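Local coordinates for probable hydrolase (Pseudomonas aeruginosa, PDB 7AL6), which is of unknown function but adopts the alpha/beta hydrolase fold and is probably a hydrolase, perhaps a lipolytic one, at residues E6-S11 / L17-F22; A57-G62 / A186-E191. One frame throughout, in Å; residues are numbered along the deposited sequence.

How the interactions relate
Interaction 1 is a beta hairpin at one border of the central sheet, whereas interaction 2 ties the segment 57-62, on the neighbouring strand 53-58, to the end of helix 179-189. Both touching residues of interaction 2 are buried, as are seven of ten in interaction 1, yet each contact also meets the second subunit. The chemistry differs with the place: 6-11 and 17-22 share a ladder of backbone bonds and about 556 Å² of surface, while 57-62 and 186-191 bury about 95 Å² around a single salt bridge. The two join directly, through a salt bridge between Glu7 and Arg188 and because His20 O probably accepts a hydrogen bond from Ala57 N.

Interaction 1: E6-S11 / L17-F22; sequences EEVRIS and LAAHLF
Val8 and Ala19 face each other as a hydrogen-bonded antiparallel pair, Val8 N giving to Ala19 O and Ala19 N to Val8 O, each at 3.1 Å. Two residues along, Ile10 and Leu17 repeat the pattern, with Ile10 N only 2.7 Å from Leu17 O. Glu6 O takes Leu21 N at 2.8 Å. That same carbonyl oxygen lies over one face of the His20 imidazole.

Side chains sort onto the two faces of the sheet. On the apolar one, Ile10 CD1 meets the methyl of Ala19, CB, at 3.8 Å, and the Val8 and Leu21 side chains cross at about a right angle, with Val8 CG1 3.8 Å from Leu21 CD1; beta-branched Val8 and Ile10 suit an extended strand. The other face carries Glu7, Arg9 and His20, with Ala18 among them. Glu7 CG turns away from its own backbone N (chi1 -175°), and a bend at chi2 swings the carboxylate toward the partner strand. Glu7 OE2 lies at the ring edge, close to its plane, and accepts from His20 ND1 at 3.1 Å, although carboxylate and ring planes are 40° apart. Glu7 OE1 is committed to Arg188, so the carboxylate is held at both oxygens. Arg9 curves through bends at chi2 and chi3 to bring NH1 3.4 Å from Ala18 CB; His65 O takes a hydrogen bond from NH1, and Glu16 forms a salt bridge at NE.

Strand 7-11 is outermost in the sheet within this chain, and the second subunit packs on Val8 and Ile10 through its Leu190 and Pro192. Strand 16-22 pairs on its far edge with strand 53-58, while helix 77-91 covers Ile10 and Leu17 and helix 179-189 brings Arg188 against Ala18 and His20.

Interaction 2: A57-G62 / A186-E191; sequences ALDFAG and AQRGLE
Asp59 and Arg188 reach toward each other from opposite directions and meet in a buried salt bridge. Its shortest bond joins Arg188 NE to Asp59 OD2 at 2.7 Å, with an N-H...O angle of 155°. The oxygen lies near the guanidinium plane, at its edge, and is approached on its syn side, though tilted somewhat from the carboxylate plane. Two weak bonds fill out the pairing: Arg188 NH2 to the same OD2 at 3.0 Å, and Arg188 NE to Asp59 OD1 at 3.3 Å. With carboxylate and guanidinium planes 55° apart, the groups cannot lie flat in the two parallel bonds of a coplanar pair, and OD2 is shared by NE and NH2 instead.

Both carboxylate oxygens of Asp59 and NH2 of Arg188 have further partners. Asp59 OD2 also accepts from His65 N and OD1 from Ala40 N, so two backbone amides help fix its rotation, while NH2 also meets Glu7. One arginine thus lies between two acids, an arrangement that would favour its positive charge within the interior. The CA atoms of Asp59 and Arg188 are 9.4 Å apart, and Arg188, extended from CG to NE with chi2 at 175°, covers about half of that distance. The short Asp59 keeps its carboxylate close to its own backbone and the nearby loop amides.

Asp59 lies at the C-terminal end region of strand 53-58, whose neighbours are strands 16-22 and 28-33, and its backbone bonds to Ala18. Arg188 sits in the last turn of helix 179-189, just before strand 190-193, which pairs with strand 196-199; the salt bridge therefore joins this helix to the central sheet beside the hairpin.

Interaction 1: E6-S11 / L17-F22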
# COMPACT_ATOMS: atom_id res chain seq x y z
N GLU A 6 -19.35 -19.64 -7.30
CA GLU A 6 -18.23 -20.42 -7.79
C GLU A 6 -16.91 -19.69 -7.79
O GLU A 6 -15.87 -20.35 -7.89
CB GLU A 6 -18.47 -20.88 -9.24
CG GLU A 6 -19.85 -21.40 -9.51
CD GLU A 6 -19.93 -22.05 -10.88
OE1 GLU A 6 -20.55 -23.14 -10.96
OE2 GLU A 6 -19.38 -21.49 -11.85
N GLU A 7 -16.93 -18.38 -7.87
CA GLU A 7 -15.71 -17.56 -7.94
C GLU A 7 -15.81 -16.46 -6.89
O GLU A 7 -16.77 -15.74 -6.91
CB GLU A 7 -15.57 -17.07 -9.37
CG GLU A 7 -14.31 -16.31 -9.63
CD GLU A 7 -13.02 -17.11 -9.48
OE1 GLU A 7 -12.10 -16.55 -8.94
OE2 GLU A 7 -12.99 -18.24 -9.87
N VAL A 8 -14.81 -16.33 -6.04
CA VAL A 8 -14.82 -15.34 -4.94
C VAL A 8 -13.44 -14.73 -4.67
O VAL A 8 -12.46 -15.24 -5.13
CB VAL A 8 -15.32 -16.01 -3.65
CG1 VAL A 8 -16.71 -16.59 -3.81
CG2 VAL A 8 -14.35 -17.06 -3.18
N ARG A 9 -13.45 -13.61 -3.97
CA ARG A 9 -12.29 -12.92 -3.40
C ARG A 9 -12.26 -13.34 -1.94
O ARG A 9 -13.34 -13.36 -1.35
CB ARG A 9 -12.44 -11.40 -3.38
CG ARG A 9 -12.62 -10.76 -4.74
CD ARG A 9 -11.48 -11.15 -5.63
NE ARG A 9 -10.28 -10.35 -5.50
CZ ARG A 9 -9.20 -10.54 -6.23
NH1 ARG A 9 -9.18 -11.50 -7.13
NH2 ARG A 9 -8.15 -9.78 -6.08
N ILE A 10 -11.13 -13.74 -1.40
CA ILE A 10 -11.02 -14.09 0.04
C ILE A 10 -10.16 -12.99 0.65
O ILE A 10 -9.03 -12.85 0.25
CB ILE A 10 -10.47 -15.50 0.26
CG1 ILE A 10 -11.28 -16.54 -0.51
CG2 ILE A 10 -10.40 -15.81 1.74
CD1 ILE A 10 -10.72 -17.92 -0.47
N SER A 11 -10.72 -12.26 1.59
CA SER A 11 -10.05 -11.10 2.19
C SER A 11 -9.25 -11.56 3.40
O SER A 11 -9.83 -11.99 4.40
CB SER A 11 -11.04 -10.03 2.62
OG SER A 11 -11.59 -9.43 1.47
N LEU A 17 -7.06 -12.60 -1.94
CA LEU A 17 -6.76 -13.71 -2.86
C LEU A 17 -8.02 -14.10 -3.61
O LEU A 17 -9.08 -13.80 -3.15
CB LEU A 17 -6.23 -14.92 -2.10
CG LEU A 17 -4.98 -14.71 -1.27
CD1 LEU A 17 -4.63 -15.97 -0.53
CD2 LEU A 17 -3.83 -14.24 -2.12
N ALA A 18 -7.84 -14.70 -4.76
CA ALA A 18 -8.95 -15.24 -5.53
C ALA A 18 -9.01 -16.75 -5.37
O ALA A 18 -7.98 -17.42 -5.19
CB ALA A 18 -8.79 -14.90 -7.02
N ALA A 19 -10.22 -17.30 -5.47
CA ALA A 19 -10.41 -18.74 -5.41
C ALA A 19 -11.62 -19.17 -6.23
O ALA A 19 -12.60 -18.42 -6.35
CB ALA A 19 -10.61 -19.25 -4.00
N HIS A 20 -11.54 -20.37 -6.80
CA HIS A 20 -12.67 -21.04 -7.42
C HIS A 20 -13.18 -22.09 -6.45
O HIS A 20 -12.39 -22.84 -5.87
CB HIS A 20 -12.29 -21.67 -8.77
CG HIS A 20 -13.49 -22.00 -9.62
ND1 HIS A 20 -14.10 -21.07 -10.42
CD2 HIS A 20 -14.22 -23.14 -9.73
CE1 HIS A 20 -15.15 -21.62 -11.02
NE2 HIS A 20 -15.25 -22.87 -10.60
N LEU A 21 -14.49 -22.15 -6.29
CA LEU A 21 -15.15 -23.04 -5.31
C LEU A 21 -15.74 -24.26 -6.02
O LEU A 21 -16.51 -24.07 -6.93
CB LEU A 21 -16.25 -22.25 -4.60
CG LEU A 21 -15.79 -21.00 -3.87
CD1 LEU A 21 -16.95 -20.36 -3.15
CD2 LEU A 21 -14.67 -21.32 -2.90
N PHE A 22 -15.42 -25.47 -5.58
CA PHE A 22 -15.96 -26.71 -6.16
C PHE A 22 -16.64 -27.55 -5.09
O PHE A 22 -16.22 -27.55 -3.96
CB PHE A 22 -14.88 -27.60 -6.74
CG PHE A 22 -14.09 -27.05 -7.88
CD1 PHE A 22 -14.54 -27.18 -9.17
CD2 PHE A 22 -12.88 -26.42 -7.67
CE1 PHE A 22 -13.81 -26.69 -10.23
CE2 PHE A 22 -12.15 -25.93 -8.72
CZ PHE A 22 -12.62 -26.07 -10.00

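Interaction 2: A57-G62 / A186-E191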
# COMPACT_ATOMS: atom_id res chain seq x y z
N ALA A 57 -10.13 -23.90 -4.58
CA ALA A 57 -8.95 -23.89 -5.44
C ALA A 57 -8.44 -22.47 -5.42
O ALA A 57 -8.98 -21.59 -6.11
CB ALA A 57 -9.27 -24.36 -6.86
N LEU A 58 -7.37 -22.27 -4.67
CA LEU A 58 -6.83 -20.97 -4.35
C LEU A 58 -5.77 -20.55 -5.35
O LEU A 58 -4.92 -21.35 -5.74
CB LEU A 58 -6.21 -21.04 -2.96
CG LEU A 58 -5.73 -19.76 -2.31
CD1 LEU A 58 -6.90 -18.88 -1.94
CD2 LEU A 58 -4.89 -20.16 -1.06
N ASP A 59 -5.84 -19.29 -5.72
CA ASP A 59 -4.78 -18.65 -6.51
C ASP A 59 -3.78 -18.20 -5.46
O ASP A 59 -4.16 -17.48 -4.57
CB ASP A 59 -5.29 -17.48 -7.36
CG ASP A 59 -5.82 -17.88 -8.72
OD1 ASP A 59 -5.46 -18.92 -9.18
OD2 ASP A 59 -6.60 -17.17 -9.25
N PHE A 60 -2.53 -18.57 -5.56
CA PHE A 60 -1.50 -18.05 -4.65
C PHE A 60 -1.31 -16.56 -4.97
O PHE A 60 -1.48 -16.13 -6.10
CB PHE A 60 -0.15 -18.76 -4.83
CG PHE A 60 0.01 -20.03 -4.05
CD1 PHE A 60 -0.36 -20.10 -2.73
CD2 PHE A 60 0.54 -21.16 -4.64
CE1 PHE A 60 -0.21 -21.26 -2.01
CE2 PHE A 60 0.69 -22.33 -3.92
CZ PHE A 60 0.31 -22.38 -2.60
N ALA A 61 -0.78 -15.83 -4.02
CA ALA A 61 -0.39 -14.42 -4.18
C ALA A 61 0.54 -14.29 -5.39
O ALA A 61 1.42 -15.11 -5.58
CB ALA A 61 0.29 -13.94 -2.93
N GLY A 62 0.29 -13.30 -6.24
CA GLY A 62 1.08 -13.03 -7.45
C GLY A 62 0.79 -14.00 -8.58
O GLY A 62 1.50 -13.97 -9.53
N ALA A 186 -4.05 -20.60 -19.27
CA ALA A 186 -4.10 -19.28 -19.91
C ALA A 186 -5.41 -18.54 -19.64
O ALA A 186 -5.42 -17.31 -19.62
CB ALA A 186 -3.92 -19.40 -21.43
N GLN A 187 -6.50 -19.25 -19.44
CA GLN A 187 -7.82 -18.64 -19.20
C GLN A 187 -7.79 -17.79 -17.92
O GLN A 187 -8.55 -16.87 -17.84
CB GLN A 187 -8.90 -19.71 -19.14
CG GLN A 187 -9.06 -20.43 -20.46
CD GLN A 187 -10.44 -20.99 -20.63
OE1 GLN A 187 -10.82 -21.95 -19.99
NE2 GLN A 187 -11.21 -20.36 -21.49
N ARG A 188 -7.01 -18.20 -16.93
CA ARG A 188 -6.86 -17.52 -15.62
C ARG A 188 -5.51 -16.84 -15.48
O ARG A 188 -5.37 -16.13 -14.54
CB ARG A 188 -7.04 -18.58 -14.53
CG ARG A 188 -7.59 -18.07 -13.21
CD ARG A 188 -7.88 -19.14 -12.18
NE ARG A 188 -8.20 -18.55 -10.91
CZ ARG A 188 -9.41 -18.38 -10.43
NH1 ARG A 188 -10.45 -18.83 -11.09
NH2 ARG A 188 -9.58 -17.79 -9.27
N GLY A 189 -4.56 -17.04 -16.39
CA GLY A 189 -3.19 -16.53 -16.25
C GLY A 189 -2.81 -15.40 -17.18
O GLY A 189 -1.74 -14.89 -17.06
N LEU A 190 -3.68 -15.00 -18.09
CA LEU A 190 -3.38 -13.92 -19.04
C LEU A 190 -4.09 -12.62 -18.64
O LEU A 190 -5.27 -12.63 -18.26
CB LEU A 190 -3.83 -14.32 -20.45
CG LEU A 190 -3.06 -15.51 -21.03
CD1 LEU A 190 -3.45 -15.75 -22.46
CD2 LEU A 190 -1.59 -15.21 -20.94
N GLU A 191 -3.36 -11.54 -18.76
CA GLU A 191 -3.96 -10.23 -18.67
C GLU A 191 -3.75 -9.43 -19.94
O GLU A 191 -2.73 -9.58 -20.60
CB GLU A 191 -3.40 -9.44 -17.48
CG GLU A 191 -2.00 -9.05 -17.59
CD GLU A 191 -1.57 -8.26 -16.35
OE1 GLU A 191 -1.06 -8.89 -15.40
OE2 GLU A 191 -1.79 -7.04 -16.29